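Local coordinates for Alpha/beta hydrolase family protein (Bacillus anthracis, PDB 3OOS), which probably catalyses the hydrolysis of a substrate not yet identified, as an enzyme of the alpha/beta hydrolase fold family, at residues Tyr17-Glu22 with Ser51-Asn56; Tyr32-Asp37 with Lys194-Arg199; Ile8-Gly13 with Arg85-Ile90; Glu114-Ile119 with Val220-Phe225. One frame throughout, in Å; residues are numbered along the deposited sequence.

Contact 1 of 4, residues Tyr17-Glu22 with Ser51-Asn56; sequences YFLKGE and SVYLVN
Y17, L19 and Y53 share one face of a two-stranded antiparallel ladder, and their side chains run side by side, all pointing the same way. The Y53 ring is the middle member. L19 CD1 sits over the centre of one of its faces, 3.8 Å from the ring centroid and only 12° off the normal, a clear CH-pi contact. It is the second torsion of L19 (chi2 69°) that sets CD1 there. Diagonally across the ladder, Y17 CE1 meets the edge of the Y53 ring, 3.4 Å from Y53 CD2. The two ring planes are inclined at 42°, an oblique pairing. Beyond it Y17 CB rests against V55 CG2 at 4.1 Å, and V55 also touches L81 and I84 of helix 74-87.

This is the antiparallel join of strands 13-20 and 51-55 in the central sheet of the alpha/beta hydrolase fold; on its other side strand 51-55 runs parallel to strand 25-28. F18 with L54 and K20 with V52 are the hydrogen-bonded pairs, each closed by two backbone bonds. The shortest are F18 N to L54 O and L54 N to F18 O, both 2.8 Å. F18, K20, V52 and L54 occupy the face turned from the tyrosines, where F18 CB and L54 CB approach to 4.3 Å. Past the ladder G21 adopts a positive phi that suits glycine, and the hydroxyl of S51 is hydrogen-bonded to G23 O.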
loop_
_atom_site.group_PDB
_atom_site.type_symbol
_atom_site.label_atom_id
_atom_site.label_comp_id
_atom_site.label_asym_id
_atom_site.label_seq_id
_atom_site.Cartn_x
_atom_site.Cartn_y
_atom_site.Cartn_z
ATOM N N TYR A 17 4.634 3.431 15.160
ATOM C CA TYR A 17 4.068 4.198 14.049
ATOM C C TYR A 17 4.642 5.606 14.036
ATOM O O TYR A 17 5.178 6.088 15.041
ATOM C CB TYR A 17 2.530 4.243 14.108
ATOM C CG TYR A 17 2.004 5.093 15.242
ATOM C CD1 TYR A 17 1.754 6.462 15.066
ATOM C CD2 TYR A 17 1.778 4.538 16.497
ATOM C CE1 TYR A 17 1.292 7.245 16.120
ATOM C CE2 TYR A 17 1.317 5.312 17.549
ATOM C CZ TYR A 17 1.073 6.658 17.356
ATOM O OH TYR A 17 0.627 7.415 18.410
ATOM N N PHE A 18 4.503 6.269 12.896
ATOM C CA PHE A 18 5.051 7.600 12.720
ATOM C C PHE A 18 3.927 8.573 12.432
ATOM O O PHE A 18 3.019 8.266 11.656
ATOM C CB PHE A 18 6.117 7.577 11.615
ATOM C CG PHE A 18 7.176 6.536 11.852
ATOM C CD1 PHE A 18 8.309 6.841 12.602
ATOM C CD2 PHE A 18 7.007 5.233 11.385
ATOM C CE1 PHE A 18 9.278 5.872 12.863
ATOM C CE2 PHE A 18 7.970 4.252 11.638
ATOM C CZ PHE A 18 9.107 4.573 12.382
ATOM N N LEU A 19 3.979 9.732 13.085
ATOM C CA LEU A 19 2.955 10.760 12.918
ATOM C C LEU A 19 3.507 11.999 12.227
ATOM O O LEU A 19 4.584 12.490 12.575
ATOM C CB LEU A 19 2.352 11.158 14.272
ATOM C CG LEU A 19 1.296 12.276 14.228
ATOM C CD1 LEU A 19 0.009 11.804 13.547
ATOM C CD2 LEU A 19 0.995 12.799 15.620
ATOM N N LYS A 20 2.758 12.499 11.249
ATOM C CA LYS A 20 3.046 13.794 10.633
ATOM C C LYS A 20 1.762 14.409 10.101
ATOM O O LYS A 20 0.938 13.722 9.496
ATOM C CB LYS A 20 4.079 13.659 9.506
ATOM C CG LYS A 20 4.487 14.982 8.862
ATOM C CD LYS A 20 5.548 14.768 7.798
ATOM C CE LYS A 20 5.778 16.029 6.975
ATOM N NZ LYS A 20 6.854 15.846 5.964
ATOM N N GLY A 21 1.590 15.702 10.354
ATOM C CA GLY A 21 0.492 16.453 9.762
ATOM C C GLY A 21 -0.604 16.840 10.731
ATOM O O GLY A 21 -0.757 16.237 11.796
ATOM N N GLU A 22 -1.358 17.863 10.342
ATOM C CA GLU A 22 -2.541 18.305 11.068
ATOM C C GLU A 22 -3.768 18.051 10.206
ATOM O O GLU A 22 -3.699 18.102 8.970
ATOM C CB GLU A 22 -2.448 19.798 11.395
ATOM C CG GLU A 22 -1.340 20.172 12.360
ATOM C CD GLU A 22 -1.337 21.655 12.682
ATOM O OE1 GLU A 22 -2.281 22.126 13.352
ATOM O OE2 GLU A 22 -0.388 22.349 12.265
ATOM N N SER A 51 -3.759 14.333 9.569
ATOM C CA SER A 51 -2.843 13.789 10.563
ATOM C C SER A 51 -2.596 12.349 10.141
ATOM O O SER A 51 -3.493 11.508 10.248
ATOM C CB SER A 51 -3.458 13.826 11.961
ATOM O OG SER A 51 -3.686 15.157 12.393
ATOM N N VAL A 52 -1.397 12.077 9.637
ATOM C CA VAL A 52 -1.089 10.761 9.070
ATOM C C VAL A 52 -0.387 9.846 10.064
ATOM O O VAL A 52 0.661 10.195 10.606
ATOM C CB VAL A 52 -0.262 10.887 7.763
ATOM C CG1 VAL A 52 0.026 9.508 7.165
ATOM C CG2 VAL A 52 -1.004 11.758 6.755
ATOM N N TYR A 53 -0.996 8.683 10.290
ATOM C CA TYR A 53 -0.446 7.634 11.140
ATOM C C TYR A 53 0.132 6.546 10.246
ATOM O O TYR A 53 -0.605 5.718 9.700
ATOM C CB TYR A 53 -1.538 7.065 12.059
ATOM C CG TYR A 53 -2.036 8.069 13.074
ATOM C CD1 TYR A 53 -2.998 9.025 12.730
ATOM C CD2 TYR A 53 -1.537 8.075 14.373
ATOM C CE1 TYR A 53 -3.449 9.959 13.661
ATOM C CE2 TYR A 53 -1.977 9.004 15.307
ATOM C CZ TYR A 53 -2.934 9.940 14.947
ATOM O OH TYR A 53 -3.371 10.862 15.869
ATOM N N LEU A 54 1.451 6.580 10.084
ATOM C CA LEU A 54 2.174 5.623 9.249
ATOM C C LEU A 54 2.594 4.440 10.116
ATOM O O LEU A 54 3.528 4.548 10.912
ATOM C CB LEU A 54 3.390 6.300 8.602
ATOM C CG LEU A 54 4.284 5.476 7.668
ATOM C CD1 LEU A 54 3.524 5.027 6.426
ATOM C CD2 LEU A 54 5.520 6.288 7.282
ATOM N N VAL A 55 1.890 3.321 9.961
ATOM C CA VAL A 55 1.991 2.195 10.893
ATOM C C VAL A 55 2.955 1.092 10.450
ATOM O O VAL A 55 2.933 0.647 9.299
ATOM C CB VAL A 55 0.591 1.579 11.166
ATOM C CG1 VAL A 55 0.677 0.406 12.151
ATOM C CG2 VAL A 55 -0.364 2.644 11.688
ATOM N N ASN A 56 3.801 0.667 11.385
ATOM C CA ASN A 56 4.551 -0.579 11.252
ATOM C C ASN A 56 3.719 -1.739 11.799
ATOM O O ASN A 56 3.394 -1.781 12.991
ATOM C CB ASN A 56 5.910 -0.487 11.971
ATOM C CG ASN A 56 7.018 0.065 11.079
ATOM O OD1 ASN A 56 8.022 0.601 11.567
ATOM N ND2 ASN A 56 6.850 -0.074 9.774
#

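Contact 2 of 4, residues Tyr32-Asp37 with Lys194-Arg199; sequences YSEYND and KTVGNR. With SO4 (sulfate ion), chain B.
Y32 packs on R199 through its CB, 3.6 Å from R199 CB, and at the other end of the same side chain reaches a bound sulfate: Y32 OH donates to SO4 O1 at 2.7 Å, and O1 lies at the ring's edge, near its plane. The same sulfate is held by H30 NE2, A100 N and S99 OG; S99 belongs to a GxSxG pattern that looks like a nucleophile elbow, so the ion, probably from the crystallisation liquor, may mark the active-site pocket.

Y32 O receives V196 N, 2.9 Å away in a nearly straight bond (170°) whose donor stands well above the carbonyl plane. E34 and K194 form the hydrogen-bonded pair of the short ladder, through E34 N to K194 O and a weak return bond from K194 N. V196 CG2 lies across the E34 side chain at about a right angle, 3.7 Å from E34 CB. A water bridges E34 OE2 (2.7 Å) and T195 O, and a second water joins S33 OG to T195 OG1.

E34 OE1 accepts from G61 N, while R199 turns its guanidinium to L31 O, K58 O and T77 OG1. The pairing of strands 33-34 and 194-195 forms a small antiparallel sheet apart from the central one, with V196 as the N-cap of helix 197-207, whose L200 touches both Y32 and T195.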
loop_
_atom_site.group_PDB
_atom_site.type_symbol
_atom_site.label_atom_id
_atom_site.label_comp_id
_atom_site.label_asym_id
_atom_site.label_seq_id
_atom_site.Cartn_x
_atom_site.Cartn_y
_atom_site.Cartn_z
ATOM N N TYR A 32 3.361 -5.484 3.381
ATOM C CA TYR A 32 4.638 -6.141 3.677
ATOM C C TYR A 32 5.846 -5.212 3.590
ATOM O O TYR A 32 6.843 -5.529 2.943
ATOM C CB TYR A 32 4.836 -7.407 2.818
ATOM C CG TYR A 32 4.411 -7.294 1.370
ATOM C CD1 TYR A 32 5.220 -6.653 0.431
ATOM C CD2 TYR A 32 3.212 -7.857 0.933
ATOM C CE1 TYR A 32 4.835 -6.558 -0.901
ATOM C CE2 TYR A 32 2.820 -7.771 -0.402
ATOM C CZ TYR A 32 3.635 -7.117 -1.310
ATOM O OH TYR A 32 3.254 -7.022 -2.631
ATOM N N SER A 33 5.748 -4.070 4.262
ATOM C CA SER A 33 6.830 -3.086 4.296
ATOM C C SER A 33 7.052 -2.565 5.705
ATOM O O SER A 33 6.117 -2.487 6.503
ATOM C CB SER A 33 6.519 -1.900 3.381
ATOM O OG SER A 33 6.319 -2.312 2.047
ATOM N N GLU A 34 8.292 -2.196 6.004
ATOM C CA GLU A 34 8.592 -1.548 7.277
ATOM C C GLU A 34 9.163 -0.154 7.070
ATOM O O GLU A 34 9.973 0.069 6.177
ATOM C CB GLU A 34 9.514 -2.408 8.148
ATOM C CG GLU A 34 10.873 -2.740 7.538
ATOM C CD GLU A 34 11.661 -3.745 8.360
ATOM O OE1 GLU A 34 11.232 -4.099 9.480
ATOM O OE2 GLU A 34 12.723 -4.183 7.882
ATOM N N TYR A 35 8.719 0.775 7.909
ATOM C CA TYR A 35 9.044 2.185 7.779
ATOM C C TYR A 35 9.960 2.671 8.899
ATOM O O TYR A 35 10.105 2.018 9.933
ATOM C CB TYR A 35 7.756 3.014 7.801
ATOM C CG TYR A 35 6.721 2.603 6.780
ATOM C CD1 TYR A 35 6.870 2.941 5.436
ATOM C CD2 TYR A 35 5.583 1.890 7.160
ATOM C CE1 TYR A 35 5.918 2.575 4.493
ATOM C CE2 TYR A 35 4.622 1.518 6.223
ATOM C CZ TYR A 35 4.799 1.865 4.893
ATOM O OH TYR A 35 3.853 1.511 3.957
ATOM N N ASN A 36 10.580 3.824 8.672
ATOM C CA ASN A 36 11.325 4.531 9.709
ATOM C C ASN A 36 10.946 6.012 9.679
ATOM O O ASN A 36 10.055 6.400 8.920
ATOM C CB ASN A 36 12.836 4.306 9.555
ATOM C CG ASN A 36 13.374 4.784 8.220
ATOM O OD1 ASN A 36 13.055 5.881 7.766
ATOM N ND2 ASN A 36 14.213 3.963 7.591
ATOM N N ASP A 37 11.612 6.835 10.486
ATOM C CA ASP A 37 11.201 8.235 10.634
ATOM C C ASP A 37 11.500 9.151 9.436
ATOM O O ASP A 37 11.211 10.347 9.484
ATOM C CB ASP A 37 11.700 8.834 11.960
ATOM C CG ASP A 37 13.212 8.991 12.023
ATOM O OD1 ASP A 37 13.916 8.735 11.022
ATOM O OD2 ASP A 37 13.702 9.391 13.099
ATOM N N LYS A 194 10.980 -0.782 3.445
ATOM C CA LYS A 194 11.713 -1.977 3.033
ATOM C C LYS A 194 10.812 -3.206 3.117
ATOM O O LYS A 194 10.045 -3.358 4.064
ATOM C CB LYS A 194 12.947 -2.170 3.918
ATOM C CG LYS A 194 14.175 -2.698 3.190
ATOM C CD LYS A 194 15.430 -2.516 4.035
ATOM C CE LYS A 194 15.515 -3.556 5.142
ATOM N NZ LYS A 194 15.841 -4.906 4.604
ATOM N N THR A 195 10.911 -4.077 2.117
ATOM C CA THR A 195 10.108 -5.299 2.085
ATOM C C THR A 195 10.387 -6.164 3.313
ATOM O O THR A 195 11.545 -6.381 3.675
ATOM C CB THR A 195 10.382 -6.109 0.810
ATOM O OG1 THR A 195 10.128 -5.286 -0.330
ATOM C CG2 THR A 195 9.477 -7.333 0.742
ATOM N N VAL A 196 9.316 -6.634 3.952
ATOM C CA VAL A 196 9.424 -7.559 5.080
ATOM C C VAL A 196 9.133 -8.977 4.585
ATOM O O VAL A 196 7.991 -9.308 4.254
ATOM C CB VAL A 196 8.479 -7.164 6.249
ATOM C CG1 VAL A 196 8.577 -8.166 7.393
ATOM C CG2 VAL A 196 8.817 -5.769 6.756
ATOM N N GLY A 197 10.180 -9.799 4.538
ATOM C CA GLY A 197 10.108 -11.155 3.989
ATOM C C GLY A 197 9.024 -12.034 4.582
ATOM O O GLY A 197 8.296 -12.701 3.845
ATOM N N ASN A 198 8.907 -12.033 5.909
ATOM C CA ASN A 198 7.891 -12.836 6.589
ATOM C C ASN A 198 6.496 -12.528 6.067
ATOM O O ASN A 198 5.685 -13.428 5.854
ATOM C CB ASN A 198 7.923 -12.595 8.106
ATOM C CG ASN A 198 9.038 -13.357 8.810
ATOM O OD1 ASN A 198 9.532 -12.919 9.853
ATOM N ND2 ASN A 198 9.431 -14.499 8.254
ATOM N N ARG A 199 6.234 -11.242 5.852
ATOM C CA ARG A 199 4.912 -10.772 5.468
ATOM C C ARG A 199 4.651 -10.971 3.970
ATOM O O ARG A 199 3.537 -11.320 3.572
ATOM C CB ARG A 199 4.731 -9.309 5.879
ATOM C CG ARG A 199 4.802 -9.063 7.393
ATOM C CD ARG A 199 4.279 -7.669 7.749
ATOM N NE ARG A 199 2.898 -7.533 7.297
ATOM C CZ ARG A 199 1.824 -7.759 8.049
ATOM N NH1 ARG A 199 1.950 -8.087 9.332
ATOM N NH2 ARG A 199 0.619 -7.646 7.509
HETATM S S SO4 B . 3.828 -3.653 -3.834
HETATM O O1 SO4 B . 4.427 -4.983 -3.883
HETATM O O2 SO4 B . 3.609 -3.175 -5.192
HETATM O O3 SO4 B . 2.570 -3.721 -3.101
HETATM O O4 SO4 B . 4.741 -2.746 -3.139
HETATM O O HOH W 1 7.895 -3.452 0.050
HETATM O O HOH W 2 12.909 -6.226 6.086
#

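Contact 3 of 4, residues Ile8-Gly13 with Arg85-Ile90; sequences IKTPRG and REALYI
A87 and L88 meet I8 at the end of helix 74-87. The second segment starts with R85, which faces away from the strand and grips E86 OE2 end-on with NH1 and NH2, the NH2 bond being 2.8 Å. Its NH1 also donates to I90 O, with the oxygen in the guanidinium plane. Next, A87 CB touches I8 CD1 at 3.7 Å and T10 CG2 at 3.9 Å. After A87 comes L88, whose CG stands 3.8 Å from the same I8 CD1; the two side chains cross obliquely. I8 CG1 is anti to the backbone N (chi1 -169°), and CD1 beyond it lies against both A87 and L88. L88 is also covered by Y17, Y53 and W93. At Y89 the chain takes a positive phi, 52°, and bonds back from Y89 N to E86 O and from I90 N to R85 O complete a Schellman motif. Within 8-13, T10 OG1 accepts from R12 N in an ST turn and donates to G13 O at 2.8 Å, in the type I turn T10-G13 that links strands 4-10 and 13-20. Here the C-terminal end of a helix packs on strand 4-10, at one edge of the sheet, an apolar surface contact within the layered helix-on-sheet architecture of the alpha/beta hydrolase fold.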
loop_
_atom_site.group_PDB
_atom_site.type_symbol
_atom_site.label_atom_id
_atom_site.label_comp_id
_atom_site.label_asym_id
_atom_site.label_seq_id
_atom_site.Cartn_x
_atom_site.Cartn_y
_atom_site.Cartn_z
ATOM N N ILE A 8 3.089 2.513 20.705
ATOM C CA ILE A 8 1.796 2.439 21.393
ATOM C C ILE A 8 1.526 1.010 21.856
ATOM O O ILE A 8 1.789 0.058 21.118
ATOM C CB ILE A 8 0.648 2.975 20.481
ATOM C CG1 ILE A 8 -0.654 3.153 21.274
ATOM C CG2 ILE A 8 0.448 2.081 19.241
ATOM C CD1 ILE A 8 -1.680 4.036 20.574
ATOM N N LYS A 9 1.033 0.875 23.090
ATOM C CA LYS A 9 0.667 -0.432 23.635
ATOM C C LYS A 9 -0.836 -0.661 23.512
ATOM O O LYS A 9 -1.643 0.181 23.912
ATOM C CB LYS A 9 1.125 -0.577 25.093
ATOM C CG LYS A 9 2.612 -0.896 25.246
ATOM C CD LYS A 9 2.966 -1.322 26.669
ATOM C CE LYS A 9 4.399 -1.841 26.738
ATOM N NZ LYS A 9 4.817 -2.238 28.114
ATOM N N THR A 10 -1.205 -1.806 22.940
ATOM C CA THR A 10 -2.612 -2.183 22.766
ATOM C C THR A 10 -2.840 -3.604 23.296
ATOM O O THR A 10 -1.874 -4.341 23.510
ATOM C CB THR A 10 -3.063 -2.134 21.275
ATOM O OG1 THR A 10 -2.658 -3.336 20.606
ATOM C CG2 THR A 10 -2.493 -0.918 20.546
ATOM N N PRO A 11 -4.116 -4.002 23.489
ATOM C CA PRO A 11 -4.434 -5.385 23.872
ATOM C C PRO A 11 -3.957 -6.412 22.844
ATOM O O PRO A 11 -3.836 -7.599 23.166
ATOM C CB PRO A 11 -5.964 -5.387 23.938
ATOM C CG PRO A 11 -6.333 -3.984 24.205
ATOM C CD PRO A 11 -5.317 -3.147 23.497
ATOM N N ARG A 12 -3.689 -5.954 21.621
ATOM C CA ARG A 12 -3.220 -6.832 20.552
ATOM C C ARG A 12 -1.708 -6.728 20.311
ATOM O O ARG A 12 -1.177 -7.305 19.356
ATOM C CB ARG A 12 -4.031 -6.595 19.272
ATOM C CG ARG A 12 -5.470 -7.104 19.388
ATOM C CD ARG A 12 -6.230 -7.013 18.076
ATOM N NE ARG A 12 -5.576 -7.761 17.003
ATOM C CZ ARG A 12 -5.802 -9.039 16.713
ATOM N NH1 ARG A 12 -6.685 -9.748 17.408
ATOM N NH2 ARG A 12 -5.151 -9.604 15.709
ATOM N N GLY A 13 -1.023 -6.012 21.200
ATOM C CA GLY A 13 0.431 -5.894 21.147
ATOM C C GLY A 13 0.929 -4.465 21.051
ATOM O O GLY A 13 0.137 -3.512 21.032
ATOM N N ARG A 85 -6.359 2.193 16.532
ATOM C CA ARG A 85 -7.384 3.240 16.486
ATOM C C ARG A 85 -8.054 3.449 17.854
ATOM O O ARG A 85 -8.172 4.587 18.324
ATOM C CB ARG A 85 -8.430 2.934 15.405
ATOM C CG ARG A 85 -9.459 4.055 15.228
ATOM C CD ARG A 85 -10.678 3.633 14.390
ATOM N NE ARG A 85 -11.274 2.355 14.801
ATOM C CZ ARG A 85 -11.947 2.148 15.934
ATOM N NH1 ARG A 85 -12.120 3.128 16.818
ATOM N NH2 ARG A 85 -12.446 0.945 16.191
ATOM N N GLU A 86 -8.471 2.349 18.479
ATOM C CA GLU A 86 -9.113 2.384 19.796
ATOM C C GLU A 86 -8.184 2.909 20.893
ATOM O O GLU A 86 -8.616 3.659 21.769
ATOM C CB GLU A 86 -9.636 0.995 20.171
ATOM C CG GLU A 86 -10.816 0.528 19.328
ATOM C CD GLU A 86 -12.130 1.139 19.769
ATOM O OE1 GLU A 86 -12.252 1.505 20.958
ATOM O OE2 GLU A 86 -13.046 1.246 18.930
ATOM N N ALA A 87 -6.913 2.516 20.831
ATOM C CA ALA A 87 -5.902 2.942 21.806
ATOM C C ALA A 87 -5.558 4.427 21.655
ATOM O O ALA A 87 -5.095 5.065 22.602
ATOM C CB ALA A 87 -4.648 2.081 21.690
ATOM N N LEU A 88 -5.809 4.969 20.464
ATOM C CA LEU A 88 -5.655 6.399 20.205
ATOM C C LEU A 88 -6.927 7.188 20.528
ATOM O O LEU A 88 -6.965 8.406 20.346
ATOM C CB LEU A 88 -5.270 6.627 18.737
ATOM C CG LEU A 88 -3.838 6.265 18.345
ATOM C CD1 LEU A 88 -3.692 6.133 16.836
ATOM C CD2 LEU A 88 -2.870 7.303 18.907
ATOM N N TYR A 89 -7.963 6.491 21.003
ATOM C CA TYR A 89 -9.264 7.115 21.284
ATOM C C TYR A 89 -9.791 7.907 20.080
ATOM O O TYR A 89 -10.321 9.017 20.209
ATOM C CB TYR A 89 -9.210 7.953 22.576
ATOM C CG TYR A 89 -9.300 7.091 23.810
ATOM C CD1 TYR A 89 -10.528 6.865 24.430
ATOM C CD2 TYR A 89 -8.166 6.469 24.340
ATOM C CE1 TYR A 89 -10.628 6.058 25.553
ATOM C CE2 TYR A 89 -8.257 5.653 25.466
ATOM C CZ TYR A 89 -9.495 5.454 26.065
ATOM O OH TYR A 89 -9.614 4.658 27.179
ATOM N N ILE A 90 -9.618 7.307 18.905
ATOM C CA ILE A 90 -10.132 7.843 17.650
ATOM C C ILE A 90 -11.373 7.033 17.294
ATOM O O ILE A 90 -11.323 5.806 17.257
ATOM C CB ILE A 90 -9.065 7.757 16.528
ATOM C CG1 ILE A 90 -7.942 8.774 16.775
ATOM C CG2 ILE A 90 -9.690 7.959 15.141
ATOM C CD1 ILE A 90 -6.730 8.607 15.854
#

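Contact 4 of 4, residues Glu114-Ile119 with Val220-Phe225; sequences ESLTKI and VKIPSF
I222 holds CG1 between its backbone N and carbonyl carbon (chi1 66°), and with chi2 at 180° CD1 extends to L116 CB, 3.8 Å away. The segments belong to adjacent parallel strands, 116-122 and 224-229, in the central sheet of the alpha/beta hydrolase fold, where I119 pairs with S224. I119 takes the same first-torsion position as I222, its CG1 lying 3.4 Å from S224 OG, while its other branch, CG2, touches I222 CD1 at 3.9 Å. The I119 and I222 side chains meet at about a right angle.

Two backbone bonds alternate across the ladder in the manner of parallel strands: I119 N to P223 O at 3.0 Å, then F225 N to I119 O at 2.8 Å, the second almost straight at 176°. P223 lies just before strand 224-229; its ring atom CD approaches T117 O, at the corner of the first segment, to 3.5 Å.

Toward helix 100-112, L116 touches Y108 and I119 touches A109. K118 goes elsewhere: its NZ bonds to T277 O and to Y50 OH, while K118 CB lies at the edge of the F225 ring, and CB and CD are each 4.1 Å from F225 CE2. S224 OG is itself engaged within its own segment, donating to I222 O at 3.0 Å from above the carbonyl plane.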
loop_
_atom_site.group_PDB
_atom_site.type_symbol
_atom_site.label_atom_id
_atom_site.label_comp_id
_atom_site.label_asym_id
_atom_site.label_seq_id
_atom_site.Cartn_x
_atom_site.Cartn_y
_atom_site.Cartn_z
ATOM N N GLU A 114 -17.439 0.646 9.220
ATOM C CA GLU A 114 -18.063 1.547 10.191
ATOM C C GLU A 114 -17.028 2.388 10.933
ATOM O O GLU A 114 -17.341 3.470 11.427
ATOM C CB GLU A 114 -18.960 0.789 11.181
ATOM C CG GLU A 114 -19.623 1.699 12.213
ATOM C CD GLU A 114 -20.827 1.080 12.874
ATOM O OE1 GLU A 114 -21.867 0.932 12.198
ATOM O OE2 GLU A 114 -20.738 0.765 14.078
ATOM N N SER A 115 -15.789 1.898 10.987
ATOM C CA SER A 115 -14.693 2.628 11.620
ATOM C C SER A 115 -13.967 3.588 10.677
ATOM O O SER A 115 -13.048 4.286 11.099
ATOM C CB SER A 115 -13.676 1.644 12.197
ATOM O OG SER A 115 -14.273 0.821 13.177
ATOM N N LEU A 116 -14.368 3.614 9.407
ATOM C CA LEU A 116 -13.644 4.384 8.391
ATOM C C LEU A 116 -14.419 5.589 7.875
ATOM O O LEU A 116 -15.605 5.487 7.560
ATOM C CB LEU A 116 -13.245 3.485 7.213
ATOM C CG LEU A 116 -12.333 2.288 7.503
ATOM C CD1 LEU A 116 -12.223 1.405 6.269
ATOM C CD2 LEU A 116 -10.945 2.730 7.977
ATOM N N THR A 117 -13.736 6.729 7.794
ATOM C CA THR A 117 -14.304 7.936 7.190
ATOM C C THR A 117 -14.254 7.850 5.667
ATOM O O THR A 117 -15.072 8.466 4.971
ATOM C CB THR A 117 -13.542 9.203 7.628
ATOM O OG1 THR A 117 -12.151 9.050 7.320
ATOM C CG2 THR A 117 -13.698 9.448 9.124
ATOM N N LYS A 118 -13.283 7.087 5.166
ATOM C CA LYS A 118 -13.020 6.930 3.736
ATOM C C LYS A 118 -11.904 5.912 3.526
ATOM O O LYS A 118 -11.150 5.607 4.454
ATOM C CB LYS A 118 -12.580 8.265 3.114
ATOM C CG LYS A 118 -11.193 8.754 3.573
ATOM C CD LYS A 118 -10.978 10.231 3.281
ATOM C CE LYS A 118 -11.645 11.105 4.335
ATOM N NZ LYS A 118 -11.661 12.546 3.965
ATOM N N ILE A 119 -11.801 5.403 2.301
ATOM C CA ILE A 119 -10.596 4.696 1.866
ATOM C C ILE A 119 -10.001 5.370 0.635
ATOM O O ILE A 119 -10.730 5.919 -0.204
ATOM C CB ILE A 119 -10.822 3.179 1.599
ATOM C CG1 ILE A 119 -11.985 2.952 0.622
ATOM C CG2 ILE A 119 -11.012 2.430 2.922
ATOM C CD1 ILE A 119 -12.177 1.497 0.191
ATOM N N VAL A 220 -19.885 -1.910 0.284
ATOM C CA VAL A 220 -19.039 -0.876 0.880
ATOM C C VAL A 220 -19.660 0.489 0.566
ATOM O O VAL A 220 -19.786 0.871 -0.603
ATOM C CB VAL A 220 -17.579 -0.971 0.359
ATOM C CG1 VAL A 220 -16.750 0.246 0.785
ATOM C CG2 VAL A 220 -16.926 -2.268 0.850
ATOM N N LYS A 221 -20.049 1.216 1.614
ATOM C CA LYS A 221 -20.869 2.421 1.462
ATOM C C LYS A 221 -20.119 3.724 1.751
ATOM O O LYS A 221 -20.655 4.817 1.543
ATOM C CB LYS A 221 -22.130 2.327 2.341
ATOM C CG LYS A 221 -22.964 1.039 2.175
ATOM C CD LYS A 221 -23.273 0.675 0.713
ATOM C CE LYS A 221 -24.187 1.681 0.014
ATOM N NZ LYS A 221 -25.551 1.764 0.614
ATOM N N ILE A 222 -18.875 3.599 2.202
ATOM C CA ILE A 222 -18.050 4.752 2.567
ATOM C C ILE A 222 -17.432 5.426 1.339
ATOM O O ILE A 222 -17.272 4.783 0.295
ATOM C CB ILE A 222 -16.924 4.360 3.566
ATOM C CG1 ILE A 222 -15.919 3.406 2.914
ATOM C CG2 ILE A 222 -17.515 3.752 4.837
ATOM C CD1 ILE A 222 -14.791 2.984 3.832
ATOM N N PRO A 223 -17.086 6.734 1.453
ATOM C CA PRO A 223 -16.379 7.382 0.347
ATOM C C PRO A 223 -15.104 6.618 0.011
ATOM O O PRO A 223 -14.328 6.273 0.905
ATOM C CB PRO A 223 -16.043 8.764 0.909
ATOM C CG PRO A 223 -17.125 9.030 1.887
ATOM C CD PRO A 223 -17.407 7.700 2.523
ATOM N N SER A 224 -14.917 6.334 -1.271
ATOM C CA SER A 224 -13.797 5.526 -1.723
ATOM C C SER A 224 -13.108 6.213 -2.886
ATOM O O SER A 224 -13.705 6.413 -3.944
ATOM C CB SER A 224 -14.287 4.133 -2.122
ATOM O OG SER A 224 -14.908 3.510 -1.011
ATOM N N PHE A 225 -11.851 6.589 -2.676
ATOM C CA PHE A 225 -11.107 7.342 -3.673
ATOM C C PHE A 225 -10.066 6.437 -4.315
ATOM O O PHE A 225 -9.020 6.155 -3.727
ATOM C CB PHE A 225 -10.486 8.596 -3.039
ATOM C CG PHE A 225 -11.501 9.508 -2.397
ATOM C CD1 PHE A 225 -12.150 10.488 -3.144
ATOM C CD2 PHE A 225 -11.816 9.380 -1.046
ATOM C CE1 PHE A 225 -13.101 11.328 -2.552
ATOM C CE2 PHE A 225 -12.759 10.216 -0.445
ATOM C CZ PHE A 225 -13.403 11.190 -1.200
#

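From the N terminus, residues 8-13, at the end of edge strand 4-10, open the loop that contact 3 closes at the end of helix 74-87. Contact 1 lies within that loop, pairing the next strand, 13-20, with strand 51-55; the two contacts touch where L88 meets Y17 and Y53. Contact 2 opens at 32-37, inside both loops, and closes later at 194-199, so it crosses both, and F18 packs on N36 to join it to contact 1. Contact 4 follows contacts 1 and 3 in series, running from 114-119 to 220-225; it crosses contact 2 and touches contact 3 where R85 meets S115. Contacts 1, 3 and 4 share the central sheet; contact 2 forms the small one beside helix 197-207.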